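Archaeosine synthase (Pyrobaculum calidifontis, PDB 5K0P) converts the preQ0 base of archaeal tRNA to archaeosine, adding free ammonium to its nitrile to give a formamidine group. Local coordinates at residues S9-K14 with Y36-A41; F30-E35 with V82-K87; L65-L70 with V97-G102. One frame throughout, in Å; residues are numbered along the deposited sequence.

Contact 1: residues S9-K14 with Y36-A41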
loop_
_atom_site.group_PDB
_atom_site.type_symbol
_atom_site.label_atom_id
_atom_site.label_comp_id
_atom_site.label_asym_id
_atom_site.label_seq_id
_atom_site.Cartn_x
_atom_site.Cartn_y
_atom_site.Cartn_z
ATOM N N SER A 9 -10.582 24.456 -14.609
ATOM C CA SER A 9 -11.311 24.695 -13.393
ATOM C C SER A 9 -10.441 24.694 -12.140
ATOM O O SER A 9 -10.771 25.390 -11.193
ATOM C CB SER A 9 -12.426 23.648 -13.218
ATOM O OG SER A 9 -13.269 23.624 -14.359
ATOM N N LEU A 10 -9.384 23.885 -12.113
ATOM C CA LEU A 10 -8.541 23.704 -10.929
ATOM C C LEU A 10 -7.200 23.150 -11.415
ATOM O O LEU A 10 -7.166 22.309 -12.303
ATOM C CB LEU A 10 -9.137 22.681 -9.915
ATOM C CG LEU A 10 -8.469 22.620 -8.557
ATOM C CD1 LEU A 10 -8.690 23.968 -7.855
ATOM C CD2 LEU A 10 -9.066 21.569 -7.664
ATOM N N VAL A 11 -6.117 23.664 -10.860
ATOM C CA VAL A 11 -4.809 23.081 -11.071
ATOM C C VAL A 11 -4.199 22.740 -9.728
ATOM O O VAL A 11 -4.343 23.514 -8.800
ATOM C CB VAL A 11 -3.901 24.072 -11.819
ATOM C CG1 VAL A 11 -2.477 23.529 -11.983
ATOM C CG2 VAL A 11 -4.439 24.440 -13.174
ATOM N N ARG A 12 -3.548 21.577 -9.657
ATOM C CA ARG A 12 -2.867 21.114 -8.472
ATOM C C ARG A 12 -1.425 20.898 -8.867
ATOM O O ARG A 12 -1.151 20.221 -9.878
ATOM C CB ARG A 12 -3.515 19.838 -7.924
ATOM C CG ARG A 12 -4.965 20.045 -7.420
ATOM C CD ARG A 12 -5.632 18.857 -6.646
ATOM N NE ARG A 12 -7.061 19.093 -6.360
ATOM C CZ ARG A 12 -7.617 19.060 -5.151
ATOM N NH1 ARG A 12 -8.865 19.341 -5.011
ATOM N NH2 ARG A 12 -6.919 18.767 -4.089
ATOM N N LEU A 13 -0.513 21.484 -8.097
ATOM C CA LEU A 13 0.949 21.270 -8.308
ATOM C C LEU A 13 1.582 20.778 -7.060
ATOM O O LEU A 13 1.198 21.208 -5.989
ATOM C CB LEU A 13 1.637 22.529 -8.757
ATOM C CG LEU A 13 0.940 23.228 -9.868
ATOM C CD1 LEU A 13 1.362 24.700 -9.911
ATOM C CD2 LEU A 13 1.197 22.496 -11.173
ATOM N N LYS A 14 2.546 19.864 -7.169
ATOM C CA LYS A 14 3.156 19.274 -6.008
ATOM C C LYS A 14 4.599 19.005 -6.309
ATOM O O LYS A 14 4.916 18.390 -7.337
ATOM C CB LYS A 14 2.487 17.951 -5.660
ATOM C CG LYS A 14 3.157 17.239 -4.495
ATOM C CD LYS A 14 2.541 15.851 -4.120
ATOM C CE LYS A 14 1.116 15.961 -3.567
ATOM N NZ LYS A 14 0.700 14.577 -3.259
ATOM N N TYR A 36 -4.941 25.862 -7.115
ATOM C CA TYR A 36 -5.597 27.120 -7.447
ATOM C C TYR A 36 -6.580 27.080 -8.606
ATOM O O TYR A 36 -6.549 26.187 -9.426
ATOM C CB TYR A 36 -4.505 28.199 -7.713
ATOM C CG TYR A 36 -3.837 28.072 -9.032
ATOM C CD1 TYR A 36 -2.860 27.136 -9.213
ATOM C CD2 TYR A 36 -4.221 28.884 -10.120
ATOM C CE1 TYR A 36 -2.237 27.001 -10.476
ATOM C CE2 TYR A 36 -3.605 28.761 -11.389
ATOM C CZ TYR A 36 -2.625 27.807 -11.559
ATOM O OH TYR A 36 -2.043 27.600 -12.826
ATOM N N ILE A 37 -7.478 28.076 -8.662
ATOM C CA ILE A 37 -8.401 28.225 -9.785
ATOM C C ILE A 37 -7.882 29.321 -10.660
ATOM O O ILE A 37 -7.786 30.483 -10.195
ATOM C CB ILE A 37 -9.813 28.592 -9.336
ATOM C CG1 ILE A 37 -10.331 27.480 -8.474
ATOM C CG2 ILE A 37 -10.772 28.810 -10.565
ATOM C CD1 ILE A 37 -11.679 27.731 -7.907
ATOM N N PRO A 38 -7.558 28.994 -11.937
ATOM C CA PRO A 38 -7.099 30.013 -12.865
ATOM C C PRO A 38 -8.228 30.966 -13.164
ATOM O O PRO A 38 -9.418 30.528 -13.158
ATOM C CB PRO A 38 -6.758 29.214 -14.130
ATOM C CG PRO A 38 -6.462 27.840 -13.638
ATOM C CD PRO A 38 -7.445 27.642 -12.514
ATOM N N ARG A 39 -7.847 32.254 -13.380
ATOM C CA ARG A 39 -8.708 33.262 -13.997
ATOM C C ARG A 39 -7.965 33.927 -15.156
ATOM O O ARG A 39 -7.261 34.952 -14.988
ATOM C CB ARG A 39 -9.194 34.339 -12.997
ATOM C CG ARG A 39 -10.198 35.291 -13.704
ATOM C CD ARG A 39 -10.466 36.630 -13.006
ATOM N NE ARG A 39 -11.262 36.497 -11.781
ATOM C CZ ARG A 39 -10.826 36.590 -10.507
ATOM N NH1 ARG A 39 -11.711 36.419 -9.513
ATOM N NH2 ARG A 39 -9.545 36.842 -10.187
ATOM N N GLY A 40 -8.077 33.349 -16.331
ATOM C CA GLY A 40 -7.273 33.835 -17.476
ATOM C C GLY A 40 -5.738 33.955 -17.374
ATOM O O GLY A 40 -5.100 34.664 -18.197
ATOM N N ALA A 41 -5.151 33.291 -16.384
ATOM C CA ALA A 41 -3.746 33.000 -16.428
ATOM C C ALA A 41 -3.510 31.723 -15.636
ATOM O O ALA A 41 -3.985 31.549 -14.465
ATOM C CB ALA A 41 -2.925 34.161 -15.873
#
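V11 and Y36 face each other as an antiparallel hydrogen-bonded pair, and their side chains emerge on the same side of the sheet. V11 N donates to Y36 O at 2.9 Å, with an N-H...O angle of 169°, and Y36 N returns the bond to V11 O at 3.0 Å. The Y36 side chain then lies alongside V11, its CG set between its own backbone N and carbonyl carbon (chi1 76°). From CB and CG the ring runs beside V11: CD1 sits 3.9 Å from V11 O, CE1 comes to 3.6 Å from V11 CB, and CZ and OH lie beside the isopropyl group, with OH 4.0 Å from V11 CG2. V11 approaches obliquely, whereas L13 CD1 meets the ring edge, near its plane, 4.3 Å from CE1. This is the open end of the hairpin formed by strands 10-20 and 27-37, part of the antiparallel sheet of the tunnel fold, and strand 10-20 pairs on its other edge with a strand of a second subunit. Beyond the segments, Y36 OH is hydrogen-bonded to L43 N, the backbone of a substrate-binding residue. A phenylalanine in place of Y36 would probably leave L43 N without this partner and the segment that carries the substrate-binding residue less firmly held. Past the pair, P38 continues the apolar cover, its CG touching V11 CG2 at about a right angle between the side chains. L10 turns its CD1 back under the Y36 carbonyl and against I37 CG1. The branched chain of I37 straddles S9 O, CG1 approaching it to 3.5 Å, while S9 OG is hydrogen-bonded to E100 N of the second subunit.

Contact 2: residues F30-E35 with V82-K87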
loop_
_atom_site.group_PDB
_atom_site.type_symbol
_atom_site.label_atom_id
_atom_site.label_comp_id
_atom_site.label_asym_id
_atom_site.label_seq_id
_atom_site.Cartn_x
_atom_site.Cartn_y
_atom_site.Cartn_z
ATOM N N PHE A 30 11.234 19.914 2.431
ATOM C CA PHE A 30 9.800 19.916 2.408
ATOM C C PHE A 30 9.176 19.381 1.149
ATOM O O PHE A 30 9.813 19.314 0.103
ATOM C CB PHE A 30 9.187 21.309 2.746
ATOM C CG PHE A 30 9.540 22.429 1.815
ATOM C CD1 PHE A 30 8.822 22.663 0.721
ATOM C CD2 PHE A 30 10.631 23.246 2.080
ATOM C CE1 PHE A 30 9.121 23.711 -0.136
ATOM C CE2 PHE A 30 10.993 24.268 1.255
ATOM C CZ PHE A 30 10.221 24.541 0.116
ATOM N N GLU A 31 7.888 19.012 1.282
ATOM C CA GLU A 31 7.049 18.822 0.167
ATOM C C GLU A 31 5.996 19.965 0.138
ATOM O O GLU A 31 5.371 20.268 1.114
ATOM C CB GLU A 31 6.407 17.400 0.294
ATOM C CG GLU A 31 5.627 17.091 -0.976
ATOM C CD GLU A 31 4.624 15.963 -0.822
ATOM O OE1 GLU A 31 3.512 16.177 -0.187
ATOM O OE2 GLU A 31 4.947 14.891 -1.389
ATOM N N VAL A 32 5.787 20.566 -1.005
ATOM C CA VAL A 32 4.819 21.640 -1.145
ATOM C C VAL A 32 3.786 21.292 -2.178
ATOM O O VAL A 32 4.131 20.767 -3.265
ATOM C CB VAL A 32 5.500 22.981 -1.425
ATOM C CG1 VAL A 32 6.356 22.968 -2.710
ATOM C CG2 VAL A 32 4.455 24.106 -1.538
ATOM N N SER A 33 2.533 21.542 -1.823
ATOM C CA SER A 33 1.353 21.296 -2.706
ATOM C C SER A 33 0.685 22.652 -2.888
ATOM O O SER A 33 0.467 23.320 -1.904
ATOM C CB SER A 33 0.360 20.330 -2.051
ATOM O OG SER A 33 0.950 19.068 -1.968
ATOM N N VAL A 34 0.418 23.055 -4.133
ATOM C CA VAL A 34 -0.385 24.245 -4.391
ATOM C C VAL A 34 -1.573 23.884 -5.232
ATOM O O VAL A 34 -1.477 23.126 -6.241
ATOM C CB VAL A 34 0.482 25.337 -5.026
ATOM C CG1 VAL A 34 -0.278 26.605 -5.310
ATOM C CG2 VAL A 34 1.664 25.587 -4.115
ATOM N N GLU A 35 -2.713 24.459 -4.870
ATOM C CA GLU A 35 -3.903 24.235 -5.684
ATOM C C GLU A 35 -4.535 25.574 -5.894
ATOM O O GLU A 35 -4.525 26.396 -4.977
ATOM C CB GLU A 35 -4.659 23.125 -4.987
ATOM C CG GLU A 35 -6.041 23.320 -4.638
ATOM C CD GLU A 35 -6.665 22.202 -3.801
ATOM O OE1 GLU A 35 -6.179 21.019 -3.751
ATOM O OE2 GLU A 35 -7.701 22.593 -3.217
ATOM N N VAL A 82 -6.592 30.004 -3.975
ATOM C CA VAL A 82 -5.235 29.393 -3.870
ATOM C C VAL A 82 -5.074 28.819 -2.501
ATOM O O VAL A 82 -5.450 29.467 -1.494
ATOM C CB VAL A 82 -4.080 30.412 -3.952
ATOM C CG1 VAL A 82 -2.696 29.750 -4.133
ATOM C CG2 VAL A 82 -4.268 31.214 -5.141
ATOM N N LYS A 83 -4.493 27.621 -2.453
ATOM C CA LYS A 83 -4.090 27.010 -1.237
ATOM C C LYS A 83 -2.713 26.415 -1.411
ATOM O O LYS A 83 -2.432 25.765 -2.424
ATOM C CB LYS A 83 -5.089 25.923 -0.827
ATOM C CG LYS A 83 -4.750 25.269 0.476
ATOM C CD LYS A 83 -5.836 24.337 0.981
ATOM C CE LYS A 83 -5.784 23.002 0.230
ATOM N NZ LYS A 83 -6.682 21.944 0.799
ATOM N N VAL A 84 -1.879 26.628 -0.383
ATOM C CA VAL A 84 -0.525 26.159 -0.314
ATOM C C VAL A 84 -0.329 25.328 0.936
ATOM O O VAL A 84 -0.623 25.805 2.018
ATOM C CB VAL A 84 0.452 27.328 -0.218
ATOM C CG1 VAL A 84 1.895 26.808 -0.101
ATOM C CG2 VAL A 84 0.309 28.265 -1.412
ATOM N N THR A 85 0.284 24.157 0.800
ATOM C CA THR A 85 0.451 23.256 1.879
ATOM C C THR A 85 1.889 22.821 1.852
ATOM O O THR A 85 2.368 22.333 0.807
ATOM C CB THR A 85 -0.458 21.981 1.800
ATOM O OG1 THR A 85 -1.884 22.344 1.840
ATOM C CG2 THR A 85 -0.183 21.129 3.046
ATOM N N VAL A 86 2.572 23.077 2.979
ATOM C CA VAL A 86 3.989 22.746 3.165
ATOM C C VAL A 86 4.106 21.693 4.237
ATOM O O VAL A 86 3.660 21.957 5.346
ATOM C CB VAL A 86 4.797 24.003 3.543
ATOM C CG1 VAL A 86 6.240 23.645 3.814
ATOM C CG2 VAL A 86 4.626 25.078 2.485
ATOM N N LYS A 87 4.706 20.532 3.890
ATOM C CA LYS A 87 4.816 19.362 4.761
ATOM C C LYS A 87 6.285 19.127 5.007
ATOM O O LYS A 87 7.040 19.069 4.056
ATOM C CB LYS A 87 4.201 18.047 4.119
ATOM C CG LYS A 87 2.771 18.245 3.621
ATOM C CD LYS A 87 2.013 16.965 3.133
ATOM C CE LYS A 87 0.617 17.336 2.593
ATOM N NZ LYS A 87 -0.072 16.119 2.067
HETATM O O HOH W 1 -2.500 22.846 -0.958
#
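The F30 ring and V86 meet obliquely, V86 CG1 lying 3.9 Å from F30 CB and little farther from CG. V32 CG1, from the ring's own strand, sits at its edge and in its plane, and beyond the two segments H62, a substrate-binding residue, packs edge-to-face with it. The contact lies in the middle of the antiparallel sheet of the tunnel fold, where segments 30-35 and 82-87, of strands 27-37 and 81-90, run antiparallel, their axes at 165°. Three hydrogen-bonded pairs, E31 with K87, S33 with T85 and E35 with K83, supply six backbone bonds. Between them V32 opposes V86 and V34 opposes V84, putting valines on the face covered by helices 45-53 and 62-77. There V34 CG2 and V84 CG2 touch at 4.0 Å, and V32 CG2 packs between V84 CG1 and V86 CG2. The other face is polar. E31 and K87 extend alongside each other: E31 CG is anti to the backbone N (chi1 -173°), and OE1 rests 3.7 Å from K87 CD. The ammonium is farther off, E31 OE1 to K87 NZ being 4.2 Å, beyond a salt bridge, though the opposite charges probably still attract. At the far end E35 and K83 repeat the theme, with K83 bent at chi3 (78°) and its NZ 4.2 Å from E35 OE2. E35 has other polar partners: OE2 is hydrogen-bonded to Y81 OH, and OE1 probably forms a salt bridge with R12 NH2, doubtful in detail because R12 is deposited in two conformers. Between these charged pairs the shorter S33 and T85 leave their polar groups near the backbone, and one water bridges the strands there, donating to S33 O at 3.2 Å and hydrogen-bonded to T85 OG1 at 2.9 Å.

Contact 3: residues L65-L70 with V97-G102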
loop_
_atom_site.group_PDB
_atom_site.type_symbol
_atom_site.label_atom_id
_atom_site.label_comp_id
_atom_site.label_asym_id
_atom_site.label_seq_id
_atom_site.Cartn_x
_atom_site.Cartn_y
_atom_site.Cartn_z
ATOM N N LEU A 65 7.083 30.455 5.024
ATOM C CA LEU A 65 7.216 29.978 3.657
ATOM C C LEU A 65 5.868 29.705 3.021
ATOM O O LEU A 65 5.649 30.193 1.910
ATOM C CB LEU A 65 8.139 28.738 3.581
ATOM C CG LEU A 65 8.623 28.319 2.154
ATOM C CD1 LEU A 65 9.912 27.472 2.313
ATOM C CD2 LEU A 65 7.535 27.556 1.362
ATOM N N ALA A 66 4.965 28.952 3.685
ATOM C CA ALA A 66 3.654 28.672 3.047
ATOM C C ALA A 66 2.913 29.946 2.643
ATOM O O ALA A 66 2.366 30.068 1.495
ATOM C CB ALA A 66 2.742 27.805 3.980
ATOM N N VAL A 67 2.949 30.912 3.561
ATOM C CA VAL A 67 2.300 32.207 3.351
ATOM C C VAL A 67 3.021 33.038 2.259
ATOM O O VAL A 67 2.395 33.611 1.388
ATOM C CB VAL A 67 2.161 32.976 4.660
ATOM C CG1 VAL A 67 1.555 34.300 4.391
ATOM C CG2 VAL A 67 1.313 32.187 5.637
ATOM N N ASP A 68 4.339 33.016 2.271
ATOM C CA ASP A 68 5.123 33.736 1.275
ATOM C C ASP A 68 4.862 33.188 -0.139
ATOM O O ASP A 68 4.688 33.952 -1.077
ATOM C CB ASP A 68 6.616 33.673 1.606
ATOM C CG ASP A 68 7.407 34.597 0.773
ATOM O OD1 ASP A 68 7.202 35.814 0.888
ATOM O OD2 ASP A 68 8.183 34.118 -0.026
ATOM N N LEU A 69 4.825 31.872 -0.267
ATOM C CA LEU A 69 4.605 31.227 -1.546
ATOM C C LEU A 69 3.162 31.528 -2.018
ATOM O O LEU A 69 2.957 31.757 -3.179
ATOM C CB LEU A 69 4.899 29.697 -1.452
ATOM C CG LEU A 69 4.723 28.857 -2.755
ATOM C CD1 LEU A 69 5.585 29.422 -3.878
ATOM C CD2 LEU A 69 5.087 27.372 -2.553
ATOM N N LEU A 70 2.188 31.547 -1.128
ATOM C CA LEU A 70 0.800 32.003 -1.480
ATOM C C LEU A 70 0.757 33.351 -2.092
ATOM O O LEU A 70 0.054 33.586 -3.139
ATOM C CB LEU A 70 -0.088 31.971 -0.251
ATOM C CG LEU A 70 -1.543 32.297 -0.568
ATOM C CD1 LEU A 70 -2.496 31.221 -0.121
ATOM C CD2 LEU A 70 -1.921 33.571 0.120
ATOM N N VAL A 97 1.582 22.827 7.175
ATOM C CA VAL A 97 1.148 24.165 7.309
ATOM C C VAL A 97 0.422 24.541 6.083
ATOM O O VAL A 97 0.967 24.439 4.992
ATOM C CB VAL A 97 2.380 25.141 7.488
ATOM C CG1 VAL A 97 1.819 26.527 7.575
ATOM C CG2 VAL A 97 3.135 24.850 8.757
ATOM N N VAL A 98 -0.778 25.114 6.240
ATOM C CA VAL A 98 -1.617 25.453 5.102
ATOM C C VAL A 98 -1.813 26.989 5.114
ATOM O O VAL A 98 -2.107 27.593 6.196
ATOM C CB VAL A 98 -3.001 24.728 5.206
ATOM C CG1 VAL A 98 -3.923 25.082 4.077
ATOM C CG2 VAL A 98 -2.865 23.205 5.378
ATOM N N ALA A 99 -1.750 27.587 3.932
ATOM C CA ALA A 99 -2.233 28.944 3.743
ATOM C C ALA A 99 -3.222 28.935 2.616
ATOM O O ALA A 99 -3.068 28.196 1.650
ATOM C CB ALA A 99 -1.084 29.887 3.417
ATOM N N GLU A 100 -4.253 29.764 2.745
ATOM C CA GLU A 100 -5.386 29.766 1.820
ATOM C C GLU A 100 -5.737 31.162 1.495
ATOM O O GLU A 100 -5.538 32.074 2.290
ATOM C CB GLU A 100 -6.609 29.245 2.501
ATOM C CG GLU A 100 -6.581 27.767 2.688
ATOM C CD GLU A 100 -7.927 27.175 3.017
ATOM O OE1 GLU A 100 -8.792 27.229 2.155
ATOM O OE2 GLU A 100 -8.091 26.606 4.117
ATOM N N SER A 101 -6.360 31.341 0.366
ATOM C CA SER A 101 -7.019 32.605 0.081
ATOM C C SER A 101 -8.120 32.378 -0.952
ATOM O O SER A 101 -7.825 31.814 -2.018
ATOM C CB SER A 101 -6.020 33.590 -0.475
ATOM O OG SER A 101 -6.678 34.799 -0.742
ATOM N N GLY A 102 -9.345 32.842 -0.620
ATOM C CA GLY A 102 -10.496 32.837 -1.497
ATOM C C GLY A 102 -11.160 31.485 -1.441
ATOM O O GLY A 102 -11.224 30.844 -0.391
#
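A99 projects from its strand toward the helix, and its CB meets V67 CG2 at 4.0 Å, A66 O at the same distance, and L70 CD1. A66 CB in turn reaches V97 CG1 at 3.9 Å, two residues earlier on the strand. L70, one turn after A66, reaches toward the C-terminal end of the strand: CG is anti to the backbone N (chi1 -175°), and CD1 lies over the strand backbone, 3.6 Å from both A99 O and E100 C, while CD2 touches S101 CB at 4.1 Å. The small A66 and A99 are consistent with the close approach of the segment axes, 7.5 Å at 29°. Here helix 62-77 packs on the antiparallel sheet of the tunnel fold, against an outermost strand within the chain, 93-102. In the next shell, backbone bonds to strand 81-90, A99 with V84 and S101 with V82, fix the strand, and S101 OG is hydrogen-bonded to K74 farther along the helix. V67 and V97 also pack against S7 and P8 of a third subunit, into which V98 continues the sheet. The segments thus meet through apolar groups against each other and against backbone atoms, in van der Waals contact that depends on close fit, not on polar bonds.

From the N terminus, strand 10-20 opens contact 1, which ties its start to the end of strand 27-37 at the open end of a hairpin. On that second strand, 30-35 opens contact 2 just before 36-41 closes contact 1, so the two cross along the chain. Contact 2 closes a much longer loop, containing both helices, when strand 81-90 pairs beside strand 27-37. Before it closes, helix 62-77 has opened contact 3, completed only at the last strand, 93-102, so contacts 2 and 3 cross as well. Contacts 1 and 3 follow in series without touching. L65 on F30 and L69 on V32 tie the helix of contact 3 to the sheet of contact 2.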